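Long-range contacts in germination protein (Bacillus megaterium, PDB 6O59), which belongs to the GerABKA family and forms the N-terminal domain of the A subunit of the spore germinant receptor GerK3, probably taking part in triggering spore germination: residues Asp168-Met174 with Val184-His190; Met159-Ile164 with Pro240-Ala244; Phe149-Ile153 with Phe255-Phe261; Met174-Arg178 with Leu205-Ile210; Ile47-Asn53 with Leu105-Ser110. The contacts are given in a common frame with arbitrary orientation. Where two conformers were deposited one is given. Numbering follows the deposited sequence.

Contact 1 of 5, residues Asp168-Met174 with Val184-His190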
# COMPACT_ATOMS: atom_id res chain seq x y z
N ASP A 168 6.40 2.26 -6.66
CA ASP A 168 6.71 3.69 -6.71
C ASP A 168 5.48 4.54 -6.33
O ASP A 168 5.62 5.74 -6.08
CB ASP A 168 7.27 4.10 -8.08
CG ASP A 168 8.72 3.71 -8.31
OD1 ASP A 168 9.39 3.34 -7.32
OD2 ASP A 168 9.18 3.79 -9.48
N LEU A 169 4.29 3.89 -6.23
CA LEU A 169 3.08 4.57 -5.75
C LEU A 169 3.20 4.68 -4.24
O LEU A 169 3.15 3.68 -3.51
CB LEU A 169 1.79 3.86 -6.18
CG LEU A 169 0.47 4.48 -5.68
CD1 LEU A 169 0.36 5.96 -6.03
CD2 LEU A 169 -0.71 3.73 -6.25
N TRP A 170 3.48 5.91 -3.79
CA TRP A 170 3.71 6.18 -2.38
C TRP A 170 2.48 6.87 -1.75
O TRP A 170 1.92 7.80 -2.33
CB TRP A 170 4.98 7.01 -2.20
CG TRP A 170 6.25 6.25 -2.51
CD1 TRP A 170 6.35 4.96 -2.97
CD2 TRP A 170 7.59 6.73 -2.39
NE1 TRP A 170 7.67 4.63 -3.15
CE2 TRP A 170 8.45 5.70 -2.80
CE3 TRP A 170 8.15 7.95 -1.95
CZ2 TRP A 170 9.85 5.82 -2.77
CZ3 TRP A 170 9.53 8.08 -1.94
CH2 TRP A 170 10.37 7.03 -2.35
N LEU A 171 2.00 6.30 -0.61
CA LEU A 171 0.82 6.71 0.18
C LEU A 171 1.26 7.30 1.53
O LEU A 171 2.00 6.64 2.26
CB LEU A 171 -0.13 5.52 0.41
CG LEU A 171 -1.12 5.11 -0.71
CD1 LEU A 171 -0.43 4.64 -1.97
CD2 LEU A 171 -1.99 3.98 -0.24
N GLU A 172 0.81 8.53 1.85
CA GLU A 172 1.17 9.34 3.02
C GLU A 172 -0.10 9.69 3.76
O GLU A 172 -0.97 10.39 3.22
CB GLU A 172 1.92 10.60 2.55
CG GLU A 172 2.73 11.29 3.62
CD GLU A 172 3.27 12.65 3.23
OE1 GLU A 172 3.74 12.80 2.07
OE2 GLU A 172 3.24 13.57 4.08
N SER A 173 -0.25 9.14 4.96
CA SER A 173 -1.40 9.39 5.83
C SER A 173 -1.14 10.58 6.72
O SER A 173 -0.02 10.76 7.21
CB SER A 173 -1.74 8.16 6.65
OG SER A 173 -2.29 7.18 5.79
N MET A 174 -2.15 11.43 6.90
CA MET A 174 -2.03 12.63 7.74
C MET A 174 -3.39 13.02 8.32
O MET A 174 -4.43 12.48 7.93
CB MET A 174 -1.33 13.81 7.01
CG MET A 174 -2.05 14.31 5.78
SD MET A 174 -0.94 15.12 4.60
CE MET A 174 -0.57 16.71 5.48
N VAL A 184 -6.74 11.77 6.36
CA VAL A 184 -6.51 11.97 4.94
C VAL A 184 -5.34 11.11 4.49
O VAL A 184 -4.35 10.99 5.22
CB VAL A 184 -6.25 13.50 4.71
CG1 VAL A 184 -5.31 13.77 3.54
CG2 VAL A 184 -7.56 14.25 4.54
N THR A 185 -5.42 10.52 3.28
CA THR A 185 -4.31 9.80 2.67
C THR A 185 -4.00 10.46 1.30
O THR A 185 -4.88 10.63 0.46
CB THR A 185 -4.53 8.28 2.60
OG1 THR A 185 -4.50 7.77 3.94
CG2 THR A 185 -3.43 7.57 1.80
N LEU A 186 -2.75 10.87 1.14
CA LEU A 186 -2.15 11.50 -0.03
C LEU A 186 -1.43 10.43 -0.89
O LEU A 186 -0.77 9.56 -0.34
CB LEU A 186 -1.15 12.54 0.50
CG LEU A 186 -0.53 13.54 -0.48
CD1 LEU A 186 -0.31 14.85 0.19
CD2 LEU A 186 0.80 13.04 -1.01
N MET A 187 -1.55 10.51 -2.22
CA MET A 187 -0.94 9.60 -3.19
C MET A 187 -0.18 10.33 -4.29
O MET A 187 -0.68 11.33 -4.81
CB MET A 187 -2.03 8.77 -3.88
CG MET A 187 -2.25 7.44 -3.33
SD MET A 187 -3.57 6.76 -4.36
CE MET A 187 -4.27 5.60 -3.24
N TYR A 188 0.96 9.77 -4.73
CA TYR A 188 1.76 10.26 -5.85
C TYR A 188 2.70 9.15 -6.30
O TYR A 188 3.06 8.29 -5.48
CB TYR A 188 2.54 11.55 -5.48
CG TYR A 188 3.60 11.36 -4.42
CD1 TYR A 188 3.29 11.39 -3.06
CD2 TYR A 188 4.94 11.17 -4.77
CE1 TYR A 188 4.26 11.21 -2.08
CE2 TYR A 188 5.93 10.99 -3.80
CZ TYR A 188 5.59 11.01 -2.46
OH TYR A 188 6.58 10.83 -1.52
N ILE A 189 3.11 9.15 -7.59
CA ILE A 189 4.05 8.15 -8.07
C ILE A 189 5.43 8.79 -8.02
O ILE A 189 5.74 9.70 -8.81
CB ILE A 189 3.73 7.51 -9.46
CG1 ILE A 189 2.34 6.84 -9.48
CG2 ILE A 189 4.82 6.48 -9.85
CD1 ILE A 189 1.83 6.41 -10.86
N HIS A 190 6.25 8.32 -7.07
CA HIS A 190 7.63 8.74 -6.88
C HIS A 190 8.43 8.55 -8.19
O HIS A 190 8.42 7.47 -8.76
CB HIS A 190 8.25 7.92 -5.74
CG HIS A 190 9.73 8.04 -5.67
ND1 HIS A 190 10.33 9.13 -5.09
CD2 HIS A 190 10.69 7.21 -6.14
CE1 HIS A 190 11.63 8.93 -5.22
NE2 HIS A 190 11.89 7.79 -5.85

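Contact 2 of 5, residues Met159-Ile164 with Pro240-Ala244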
# COMPACT_ATOMS: atom_id res chain seq x y z
N MET A 159 -8.72 0.22 -4.16
CA MET A 159 -9.23 0.34 -5.52
C MET A 159 -8.15 0.86 -6.46
O MET A 159 -8.00 0.29 -7.54
CB MET A 159 -10.49 1.22 -5.57
CG MET A 159 -11.68 0.56 -4.88
SD MET A 159 -13.21 1.52 -4.86
CE MET A 159 -13.90 0.96 -6.34
N VAL A 160 -7.37 1.87 -6.04
CA VAL A 160 -6.28 2.45 -6.84
C VAL A 160 -5.15 1.41 -7.00
O VAL A 160 -4.71 1.15 -8.13
CB VAL A 160 -5.75 3.78 -6.23
CG1 VAL A 160 -4.56 4.31 -7.03
CG2 VAL A 160 -6.85 4.85 -6.13
N ARG A 161 -4.73 0.78 -5.88
CA ARG A 161 -3.71 -0.27 -5.79
C ARG A 161 -3.95 -1.46 -6.73
O ARG A 161 -3.02 -2.22 -7.02
CB ARG A 161 -3.64 -0.82 -4.34
CG ARG A 161 -2.89 0.09 -3.38
CD ARG A 161 -1.43 0.22 -3.75
NE ARG A 161 -0.63 0.59 -2.60
CZ ARG A 161 0.58 1.12 -2.68
NH1 ARG A 161 1.13 1.36 -3.86
NH2 ARG A 161 1.24 1.45 -1.58
N ARG A 162 -5.21 -1.67 -7.12
CA ARG A 162 -5.63 -2.76 -7.99
C ARG A 162 -5.34 -2.42 -9.44
O ARG A 162 -5.10 -3.33 -10.24
CB ARG A 162 -7.10 -3.07 -7.79
CG ARG A 162 -7.34 -3.98 -6.62
CD ARG A 162 -8.75 -4.53 -6.60
NE ARG A 162 -9.04 -5.35 -5.41
CZ ARG A 162 -9.71 -4.92 -4.34
NH1 ARG A 162 -10.13 -3.66 -4.27
NH2 ARG A 162 -9.96 -5.74 -3.33
N ILE A 163 -5.35 -1.10 -9.77
CA ILE A 163 -5.11 -0.52 -11.10
C ILE A 163 -3.61 -0.16 -11.28
O ILE A 163 -3.01 -0.54 -12.28
CB ILE A 163 -6.02 0.72 -11.35
CG1 ILE A 163 -7.49 0.39 -11.04
CG2 ILE A 163 -5.85 1.25 -12.78
CD1 ILE A 163 -8.47 1.42 -11.42
N ILE A 164 -3.03 0.62 -10.33
CA ILE A 164 -1.62 1.02 -10.40
C ILE A 164 -0.83 0.03 -9.57
O ILE A 164 -0.89 0.09 -8.34
CB ILE A 164 -1.41 2.51 -9.93
CG1 ILE A 164 -2.28 3.49 -10.73
CG2 ILE A 164 0.06 2.93 -9.96
CD1 ILE A 164 -1.90 3.72 -12.17
N PRO A 240 -11.92 5.31 -10.01
CA PRO A 240 -10.49 4.99 -9.73
C PRO A 240 -9.57 5.03 -10.97
O PRO A 240 -8.40 5.37 -10.82
CB PRO A 240 -10.54 3.57 -9.12
CG PRO A 240 -11.96 3.45 -8.58
CD PRO A 240 -12.81 4.21 -9.57
N ASP A 241 -10.09 4.72 -12.18
CA ASP A 241 -9.29 4.78 -13.43
C ASP A 241 -8.86 6.21 -13.75
O ASP A 241 -7.73 6.41 -14.20
CB ASP A 241 -10.03 4.16 -14.62
CG ASP A 241 -11.44 4.67 -14.82
OD1 ASP A 241 -12.30 4.41 -13.94
OD2 ASP A 241 -11.68 5.31 -15.86
N VAL A 242 -9.72 7.22 -13.46
CA VAL A 242 -9.41 8.64 -13.67
C VAL A 242 -8.29 9.06 -12.69
O VAL A 242 -7.37 9.78 -13.11
CB VAL A 242 -10.68 9.53 -13.57
CG1 VAL A 242 -10.34 11.02 -13.68
CG2 VAL A 242 -11.69 9.13 -14.65
N VAL A 243 -8.33 8.55 -11.44
CA VAL A 243 -7.29 8.80 -10.43
C VAL A 243 -5.99 8.18 -10.92
O VAL A 243 -4.96 8.86 -10.98
CB VAL A 243 -7.71 8.29 -9.02
CG1 VAL A 243 -6.50 8.13 -8.10
CG2 VAL A 243 -8.75 9.20 -8.39
N ALA A 244 -6.06 6.92 -11.37
CA ALA A 244 -4.92 6.17 -11.91
C ALA A 244 -4.25 6.94 -13.08
O ALA A 244 -3.03 7.12 -13.07
CB ALA A 244 -5.37 4.79 -12.36

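Contact 3 of 5, residues Phe149-Ile153 with Phe255-Phe261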
# COMPACT_ATOMS: atom_id res chain seq x y z
N PHE A 149 -15.68 4.95 -5.93
CA PHE A 149 -15.15 5.16 -4.60
C PHE A 149 -16.27 5.19 -3.55
O PHE A 149 -17.41 5.54 -3.86
CB PHE A 149 -14.35 6.46 -4.57
CG PHE A 149 -13.02 6.39 -5.28
CD1 PHE A 149 -12.05 5.47 -4.90
CD2 PHE A 149 -12.69 7.32 -6.26
CE1 PHE A 149 -10.79 5.45 -5.51
CE2 PHE A 149 -11.44 7.30 -6.88
CZ PHE A 149 -10.50 6.36 -6.50
N THR A 150 -15.94 4.81 -2.32
CA THR A 150 -16.84 4.77 -1.16
C THR A 150 -16.41 5.84 -0.13
O THR A 150 -15.49 6.62 -0.37
CB THR A 150 -16.82 3.36 -0.54
OG1 THR A 150 -15.50 3.07 -0.05
CG2 THR A 150 -17.25 2.29 -1.51
N GLU A 151 -17.07 5.82 1.05
CA GLU A 151 -16.80 6.74 2.16
C GLU A 151 -15.54 6.30 2.95
O GLU A 151 -15.03 7.09 3.77
CB GLU A 151 -18.01 6.83 3.09
CG GLU A 151 -19.35 7.00 2.39
CD GLU A 151 -20.20 8.18 2.84
OE1 GLU A 151 -20.69 8.91 1.96
OE2 GLU A 151 -20.37 8.36 4.07
N SER A 152 -15.03 5.07 2.68
CA SER A 152 -13.86 4.48 3.36
C SER A 152 -12.56 4.73 2.60
O SER A 152 -12.43 4.28 1.46
CB SER A 152 -14.07 2.98 3.53
OG SER A 152 -12.94 2.36 4.11
N ILE A 153 -11.56 5.36 3.27
CA ILE A 153 -10.23 5.61 2.70
C ILE A 153 -9.60 4.26 2.32
O ILE A 153 -9.15 4.10 1.18
CB ILE A 153 -9.27 6.43 3.63
CG1 ILE A 153 -9.71 7.89 3.77
CG2 ILE A 153 -7.80 6.37 3.15
CD1 ILE A 153 -8.86 8.71 4.76
N PHE A 255 -7.40 11.40 -0.60
CA PHE A 255 -8.59 10.71 -0.10
C PHE A 255 -8.89 11.20 1.30
O PHE A 255 -8.07 11.02 2.21
CB PHE A 255 -8.43 9.18 -0.14
CG PHE A 255 -8.37 8.65 -1.54
CD1 PHE A 255 -9.53 8.48 -2.28
CD2 PHE A 255 -7.15 8.36 -2.15
CE1 PHE A 255 -9.48 8.02 -3.58
CE2 PHE A 255 -7.10 7.87 -3.44
CZ PHE A 255 -8.26 7.69 -4.15
N VAL A 256 -10.05 11.85 1.46
CA VAL A 256 -10.53 12.38 2.73
C VAL A 256 -11.57 11.40 3.32
O VAL A 256 -12.43 10.90 2.59
CB VAL A 256 -11.11 13.80 2.55
CG1 VAL A 256 -11.47 14.44 3.89
CG2 VAL A 256 -10.14 14.69 1.77
N ASP A 257 -11.46 11.13 4.63
CA ASP A 257 -12.36 10.25 5.36
C ASP A 257 -13.80 10.75 5.27
O ASP A 257 -14.08 11.92 5.58
CB ASP A 257 -11.91 10.13 6.83
CG ASP A 257 -12.61 9.07 7.65
OD1 ASP A 257 -13.09 8.08 7.07
OD2 ASP A 257 -12.64 9.21 8.89
N GLY A 258 -14.68 9.88 4.78
CA GLY A 258 -16.10 10.18 4.62
C GLY A 258 -16.52 10.74 3.27
O GLY A 258 -17.72 10.82 3.00
N THR A 259 -15.55 11.15 2.40
CA THR A 259 -15.91 11.69 1.09
C THR A 259 -15.83 10.58 0.03
O THR A 259 -14.78 9.95 -0.13
CB THR A 259 -15.09 12.93 0.71
OG1 THR A 259 -13.80 12.56 0.25
CG2 THR A 259 -14.99 13.93 1.84
N PRO A 260 -16.93 10.32 -0.72
CA PRO A 260 -16.91 9.19 -1.68
C PRO A 260 -16.30 9.52 -3.05
O PRO A 260 -16.87 9.19 -4.11
CB PRO A 260 -18.39 8.80 -1.78
CG PRO A 260 -19.12 10.06 -1.52
CD PRO A 260 -18.27 10.94 -0.65
N PHE A 261 -15.11 10.15 -3.04
CA PHE A 261 -14.37 10.51 -4.25
C PHE A 261 -12.89 10.82 -3.97
O PHE A 261 -12.50 11.10 -2.84
CB PHE A 261 -15.01 11.68 -5.01
CG PHE A 261 -15.53 12.81 -4.16
CD1 PHE A 261 -14.67 13.75 -3.62
CD2 PHE A 261 -16.89 12.95 -3.93
CE1 PHE A 261 -15.15 14.79 -2.82
CE2 PHE A 261 -17.38 13.99 -3.13
CZ PHE A 261 -16.50 14.91 -2.59

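Contact 4 of 5, residues Met174-Arg178 with Leu205-Ile210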
# COMPACT_ATOMS: atom_id res chain seq x y z
N MET A 174 -2.15 11.43 6.90
CA MET A 174 -2.03 12.63 7.74
C MET A 174 -3.39 13.02 8.32
O MET A 174 -4.43 12.48 7.93
CB MET A 174 -1.33 13.81 7.01
CG MET A 174 -2.05 14.31 5.78
SD MET A 174 -0.94 15.12 4.60
CE MET A 174 -0.57 16.71 5.48
N LYS A 175 -3.36 13.92 9.32
CA LYS A 175 -4.53 14.44 10.02
C LYS A 175 -4.58 15.93 9.77
O LYS A 175 -3.75 16.68 10.28
CB LYS A 175 -4.48 14.10 11.52
CG LYS A 175 -4.93 12.67 11.80
CD LYS A 175 -4.83 12.30 13.26
CE LYS A 175 -4.82 10.79 13.50
NZ LYS A 175 -6.17 10.17 13.40
N ILE A 176 -5.50 16.34 8.90
CA ILE A 176 -5.67 17.74 8.54
C ILE A 176 -7.00 18.22 9.11
O ILE A 176 -7.87 17.41 9.37
CB ILE A 176 -5.57 17.97 7.01
CG1 ILE A 176 -6.72 17.27 6.25
CG2 ILE A 176 -4.21 17.52 6.47
CD1 ILE A 176 -7.17 17.96 5.03
N GLY A 177 -7.13 19.52 9.32
CA GLY A 177 -8.35 20.10 9.84
C GLY A 177 -8.10 21.37 10.61
O GLY A 177 -7.10 21.47 11.34
N ARG A 178 -9.02 22.34 10.44
CA ARG A 178 -8.94 23.63 11.11
C ARG A 178 -9.35 23.50 12.59
O ARG A 178 -8.49 23.70 13.46
CB ARG A 178 -9.76 24.70 10.38
CG ARG A 178 -9.44 26.11 10.87
CD ARG A 178 -10.08 27.22 10.06
NE ARG A 178 -11.54 27.13 10.03
CZ ARG A 178 -12.35 27.69 10.91
NH1 ARG A 178 -11.87 28.40 11.93
NH2 ARG A 178 -13.66 27.55 10.79
N LEU A 205 -1.94 21.34 2.31
CA LEU A 205 -2.88 20.40 2.92
C LEU A 205 -2.85 20.49 4.43
O LEU A 205 -3.90 20.59 5.06
CB LEU A 205 -2.57 18.97 2.49
CG LEU A 205 -3.32 18.45 1.29
CD1 LEU A 205 -3.10 16.98 1.14
CD2 LEU A 205 -4.82 18.70 1.43
N LYS A 206 -1.64 20.48 5.01
CA LYS A 206 -1.41 20.54 6.44
C LYS A 206 -2.16 21.72 7.11
O LYS A 206 -2.63 21.58 8.25
CB LYS A 206 0.11 20.64 6.71
CG LYS A 206 0.54 20.41 8.17
CD LYS A 206 0.34 18.96 8.66
CE LYS A 206 -0.77 18.84 9.67
NZ LYS A 206 -1.09 17.42 9.98
N ASN A 207 -2.32 22.85 6.39
CA ASN A 207 -2.98 24.05 6.91
C ASN A 207 -4.30 24.39 6.17
O ASN A 207 -4.86 25.47 6.40
CB ASN A 207 -2.03 25.25 6.83
CG ASN A 207 -0.64 24.97 7.35
OD1 ASN A 207 0.30 24.76 6.57
ND2 ASN A 207 -0.47 24.96 8.66
N ILE A 208 -4.81 23.48 5.32
CA ILE A 208 -6.04 23.71 4.56
C ILE A 208 -7.28 23.58 5.47
O ILE A 208 -7.28 22.81 6.44
CB ILE A 208 -6.15 22.75 3.31
CG1 ILE A 208 -7.03 23.37 2.20
CG2 ILE A 208 -6.61 21.33 3.67
CD1 ILE A 208 -7.03 22.62 0.82
N ASP A 209 -8.34 24.35 5.13
CA ASP A 209 -9.65 24.25 5.76
C ASP A 209 -10.47 23.43 4.78
O ASP A 209 -11.21 23.97 3.94
CB ASP A 209 -10.26 25.63 6.08
CG ASP A 209 -11.56 25.60 6.86
OD1 ASP A 209 -12.11 24.49 7.10
OD2 ASP A 209 -12.05 26.70 7.24
N ILE A 210 -10.26 22.12 4.84
CA ILE A 210 -10.86 21.12 3.96
C ILE A 210 -12.39 21.19 3.93
O ILE A 210 -12.98 20.97 2.88
CB ILE A 210 -10.33 19.71 4.33
CG1 ILE A 210 -10.63 18.66 3.22
CG2 ILE A 210 -10.79 19.23 5.71
CD1 ILE A 210 -10.14 19.03 1.84
O HOH W 1 -5.35 21.52 8.33

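Contact 5 of 5, residues Ile47-Asn53 with Leu105-Ser110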
# COMPACT_ATOMS: atom_id res chain seq x y z
N ILE A 47 -0.09 -5.97 1.16
CA ILE A 47 -0.81 -4.69 0.95
C ILE A 47 -2.26 -4.90 1.40
O ILE A 47 -2.97 -5.75 0.85
CB ILE A 47 -0.72 -4.10 -0.50
CG1 ILE A 47 0.72 -3.84 -0.95
CG2 ILE A 47 -1.54 -2.82 -0.63
CD1 ILE A 47 0.79 -3.58 -2.36
N GLU A 48 -2.69 -4.08 2.37
CA GLU A 48 -4.02 -4.03 2.95
C GLU A 48 -5.12 -3.89 1.88
O GLU A 48 -5.02 -3.05 0.96
CB GLU A 48 -4.07 -2.80 3.89
CG GLU A 48 -4.46 -3.07 5.33
CD GLU A 48 -4.20 -1.89 6.26
OE1 GLU A 48 -4.29 -0.73 5.81
OE2 GLU A 48 -3.90 -2.14 7.46
N GLY A 49 -6.16 -4.71 2.02
CA GLY A 49 -7.37 -4.67 1.21
C GLY A 49 -7.35 -5.22 -0.19
O GLY A 49 -8.39 -5.19 -0.85
N ILE A 50 -6.20 -5.71 -0.68
CA ILE A 50 -6.13 -6.28 -2.04
C ILE A 50 -5.75 -7.77 -1.94
O ILE A 50 -5.23 -8.36 -2.89
CB ILE A 50 -5.18 -5.48 -3.00
CG1 ILE A 50 -3.72 -5.44 -2.49
CG2 ILE A 50 -5.73 -4.08 -3.27
CD1 ILE A 50 -2.75 -5.34 -3.54
N VAL A 51 -6.06 -8.37 -0.78
CA VAL A 51 -5.74 -9.77 -0.50
C VAL A 51 -6.67 -10.37 0.59
O VAL A 51 -7.09 -9.66 1.52
CB VAL A 51 -4.22 -9.87 -0.10
CG1 VAL A 51 -3.89 -9.17 1.23
CG2 VAL A 51 -3.71 -11.31 -0.13
N ASP A 52 -6.97 -11.68 0.45
CA ASP A 52 -7.74 -12.50 1.37
C ASP A 52 -6.71 -13.36 2.11
O ASP A 52 -6.33 -14.42 1.64
CB ASP A 52 -8.79 -13.33 0.61
CG ASP A 52 -9.85 -12.54 -0.14
OD1 ASP A 52 -9.57 -11.39 -0.55
OD2 ASP A 52 -10.97 -13.08 -0.33
N ASN A 53 -6.19 -12.83 3.23
CA ASN A 53 -5.12 -13.42 4.01
C ASN A 53 -5.45 -14.19 5.26
O ASN A 53 -4.55 -14.88 5.76
CB ASN A 53 -4.28 -12.25 4.48
CG ASN A 53 -3.07 -12.14 3.70
OD1 ASN A 53 -2.15 -11.40 4.03
ND2 ASN A 53 -3.03 -12.92 2.65
N LEU A 105 4.23 -8.54 -4.42
CA LEU A 105 3.66 -7.76 -3.33
C LEU A 105 2.59 -6.80 -3.89
O LEU A 105 1.47 -6.78 -3.37
CB LEU A 105 4.78 -6.99 -2.61
CG LEU A 105 4.38 -6.03 -1.47
CD1 LEU A 105 4.02 -6.80 -0.23
CD2 LEU A 105 5.49 -5.10 -1.14
N MET A 106 2.92 -6.05 -4.97
CA MET A 106 2.02 -5.05 -5.59
C MET A 106 0.82 -5.71 -6.26
O MET A 106 -0.22 -5.06 -6.43
CB MET A 106 2.77 -4.17 -6.61
CG MET A 106 3.98 -3.36 -6.05
SD MET A 106 4.00 -2.89 -4.28
CE MET A 106 2.94 -1.53 -4.31
N SER A 107 0.93 -7.00 -6.61
CA SER A 107 -0.14 -7.74 -7.26
C SER A 107 -1.07 -8.46 -6.25
O SER A 107 -1.84 -9.35 -6.62
CB SER A 107 0.46 -8.73 -8.25
OG SER A 107 1.09 -9.78 -7.54
N GLY A 108 -0.99 -8.07 -4.98
CA GLY A 108 -1.83 -8.65 -3.95
C GLY A 108 -1.40 -9.98 -3.37
O GLY A 108 -2.23 -10.68 -2.80
N ASP A 109 -0.10 -10.34 -3.48
CA ASP A 109 0.37 -11.59 -2.87
C ASP A 109 0.80 -11.33 -1.44
O ASP A 109 0.97 -10.17 -1.04
CB ASP A 109 1.55 -12.20 -3.65
CG ASP A 109 1.22 -12.92 -4.95
OD1 ASP A 109 0.03 -13.00 -5.31
OD2 ASP A 109 2.16 -13.40 -5.60
N SER A 110 0.97 -12.38 -0.65
CA SER A 110 1.50 -12.24 0.70
C SER A 110 2.91 -12.80 0.70
O SER A 110 3.16 -13.87 0.13
CB SER A 110 0.63 -12.95 1.73
OG SER A 110 -0.68 -12.42 1.65

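Contact 1 of 5, residues Asp168-Met174 with Val184-His190
Backbone pairing between two antiparallel strands should satisfy amides and carbonyls in reciprocal sets, and Asp-168-Met-174 with Val-184-His-190 follows the rule closely. Trp-170 N donates to Tyr-188 O at 2.9 Å, and Tyr-188 N returns a longer bond to Trp-170 O at 3.3 Å. Glu-172 N bonds Leu-186 O at 2.9 Å while Leu-186 N bonds Glu-172 O at 2.8 Å; Met-174 N meets Val-184 O at 2.8 Å and Val-184 N meets Met-174 O at 2.9 Å. Beyond the strands, His-190 N still reaches Asp-168 O at 2.8 Å. The unit is a β-hairpin, strands 169-176 and 182-189, at one edge of a five-stranded antiparallel sheet whose next strand is 252-256. Outward backbone groups are met too: Thr-185 and Met-187 bond Phe-255 and Ala-253 of that strand, Arg-161 NH1 bonds Leu-169 O, and Ser-24 OG bonds Leu-171 N. At the non-hydrogen-bonded pair Ser-173/Thr-185 the hydroxyls bond each other, OG to OG1 2.9 Å, and Ser-173 OG also bonds Ser-25. Glu-172 finds its charged partner in Arg-202. On the same face, the six-membered ring of Trp-170 stacks offset on the His-190 imidazole, centroids 4.0 Å apart.

Contact 2 of 5, residues Met159-Ile164 with Pro240-Ala244
This is a purely apolar helix-helix contact, made where the C-terminal end of helix 153-163 meets the first turn of helix 240-248 on one face of the antiparallel sheet that includes strands 169-176 and 252-256. The short axes pass 9.2 Å apart at an angle of 60°, so the helices touch over a limited patch and bury 333 Å² in all. Small and compact residues on the second helix permit the approach: Pro-240 and Ala-244, one turn apart, both point toward the partner. Ala-244 CB meets Ile-163 CG2 and Ile-164 CD1, each at 3.6 Å, and so sits against two isoleucines at once. Pro-240 takes Ile-163 CD1 on its CB at 3.8 Å and the terminal methyl of Met-159, CE, on its CG at 3.9 Å. Deeper in, Val-160 CG2 packs on Val-243 CG1 at 3.8 Å. Both valines continue into the sheet, Val-160 against Leu-169 and Phe-255, Val-243 against Ala-253, while Phe-149 lies against Pro-240 and Val-243. Arg-161, on another side of its helix, forms a salt bridge with Asp-26 instead. The arrangement is that of a layered α/β fold, in which two neighbouring helices cover one face of an antiparallel sheet and close the hydrophobic core between them.

Contact 3 of 5, residues Phe149-Ile153 with Phe255-Phe261
Although the two backbones run close together, a single hydrogen bond joins them: Gly-258 N donates to Glu-151 O at 3.0 Å. The site is the tight connection of a β-hairpin, strands 252-256 and 262-265 of an antiparallel sheet, packed against the loop that leads into helix 153-163. A type II turn from Val-256 to Thr-259 reverses the chain, closed by Thr-259 N to Val-256 O at 3.1 Å. Gly-258 occupies its third position with positive phi, where a CB would be jammed against the preceding carbonyl. Thr-259 OG1 adds a second bond to Val-256 O at 3.2 Å, and Pro-260 centres an inverse gamma turn. Where amides are not presented, carbon takes their place: Pro-260 CA lies 3.2 Å from Thr-150 O in a nearly straight CA-H...O contact. At the Asp-257 end of the contact, Ser-152 stands at the N-cap of the helix, and Ile-153, in the first turn, lays its CD1 3.5 Å from Phe-255 O and 4.0 Å from Asp-257 CB. Farther into the core, near Leu-157 and Val-243, Phe-149 and Phe-255 form a T-shaped pair with planes at 68° and centroids 4.9 Å apart. The edge of Phe-255 is directed at the face of Phe-149, bringing the two CE1 atoms of Phe-149 and Phe-255 within 3.5 Å.

Contact 4 of 5, residues Met174-Arg178 with Leu205-Ile210
Bent side chains fill the gap between a strand end and a helix end here. Ile-176 takes chi1 p with an unusual chi2 of 148°, which places its CD1 3.7 Å from both Ile-208 CG2 and Ile-210 CB, while its CG2 rests 3.4 Å from Leu-205 O. Met-174, p at chi1 and m at chi3, lays CE 4.2 Å from Leu-205 CB. Lys-206 starts away from the strand but bends at chi2 (p) and chi3 (-110°), so that NZ returns to donate to Lys-175 O at 2.8 Å; Lys-175 itself extends to a salt bridge with Asp-183. The setting is an α/β layer: helix 195-206 lies on the edge hairpin of the sheet, and the chain turns at Asp-209, the N-cap of helix 210-215. An Arg-178 extended through chi1 and chi2 (t, t) then turns at chi3 (p) to form a salt bridge, NE to Asp-209 OD2 2.9 Å. One water joins the backbones, accepting from Gly-177 N at 2.9 Å and donating to Lys-206 O at 2.7 Å and Ile-208 O at 3.0 Å.

Contact 5 of 5, residues Ile47-Asn53 with Leu105-Ser110
A Schellman motif ends helix 98-106, and the loop after strand 40-47 packs directly on it. The motif is recognised by Gly-108 as the C-prime residue with positive phi: its N bonds Leu-105 O at 3.2 Å, and Asp-109 N reaches back to Ser-104 O. The chain then enters strand 110-114, a neighbour of strand 40-47 in the first antiparallel sheet. The partner segment also turns sharply, through a type II turn from Ile-47 to Ile-50 with Gly-49 at its third position. Isoleucines at the two ends of that turn point at the helix end. Ile-47 CD1 lies 3.4 Å from Leu-105 O and 3.6 Å from Met-106 CE; Ile-50 CD1 packs 3.5 Å from Gly-108 CA. Ile-50 also touches Ala-158 and Arg-162 of helix 153-163, so the turn is held between elements of both halves of the domain. Farther along, Val-51 CG2 comes within 3.1 Å of Gly-108 O, and Asn-53 ND2 donates to Ser-110 OG over a short 2.6 Å. A CB on Gly-108 would point at the loop and fall 2.6 Å from Ile-50 O, a clash. Glycine is thus required twice over, by the helix-ending backbone and by the neighbouring carbonyl, and the contact combines apolar packing on bare main chain with one side-chain hydrogen bond.

In the fold
Contact 5 closes first along the chain and belongs to the N-terminal sheet; the other four lie in or against the C-terminal one, which repeats its strand order 1-2-4-5-3. Contact 3 spans the longest loop and encloses contact 2, within which contacts 1 and 4 interlock, sharing Met-174 and strand 169-176. Centres of contacts 1, 2 and 3 lie about 13 to 15 Å apart and meet in one core beneath helix 153-163, whereas the centres of contacts 4 and 5 are about 30 Å apart. The bridge is segment 159-164, whose Arg-161 and Arg-162, turned from 240-244, touch contact 5; Arg-161 also reaches Leu-169 of contact 1. Helix 153-163 thus links the two similar halves of this receptor domain.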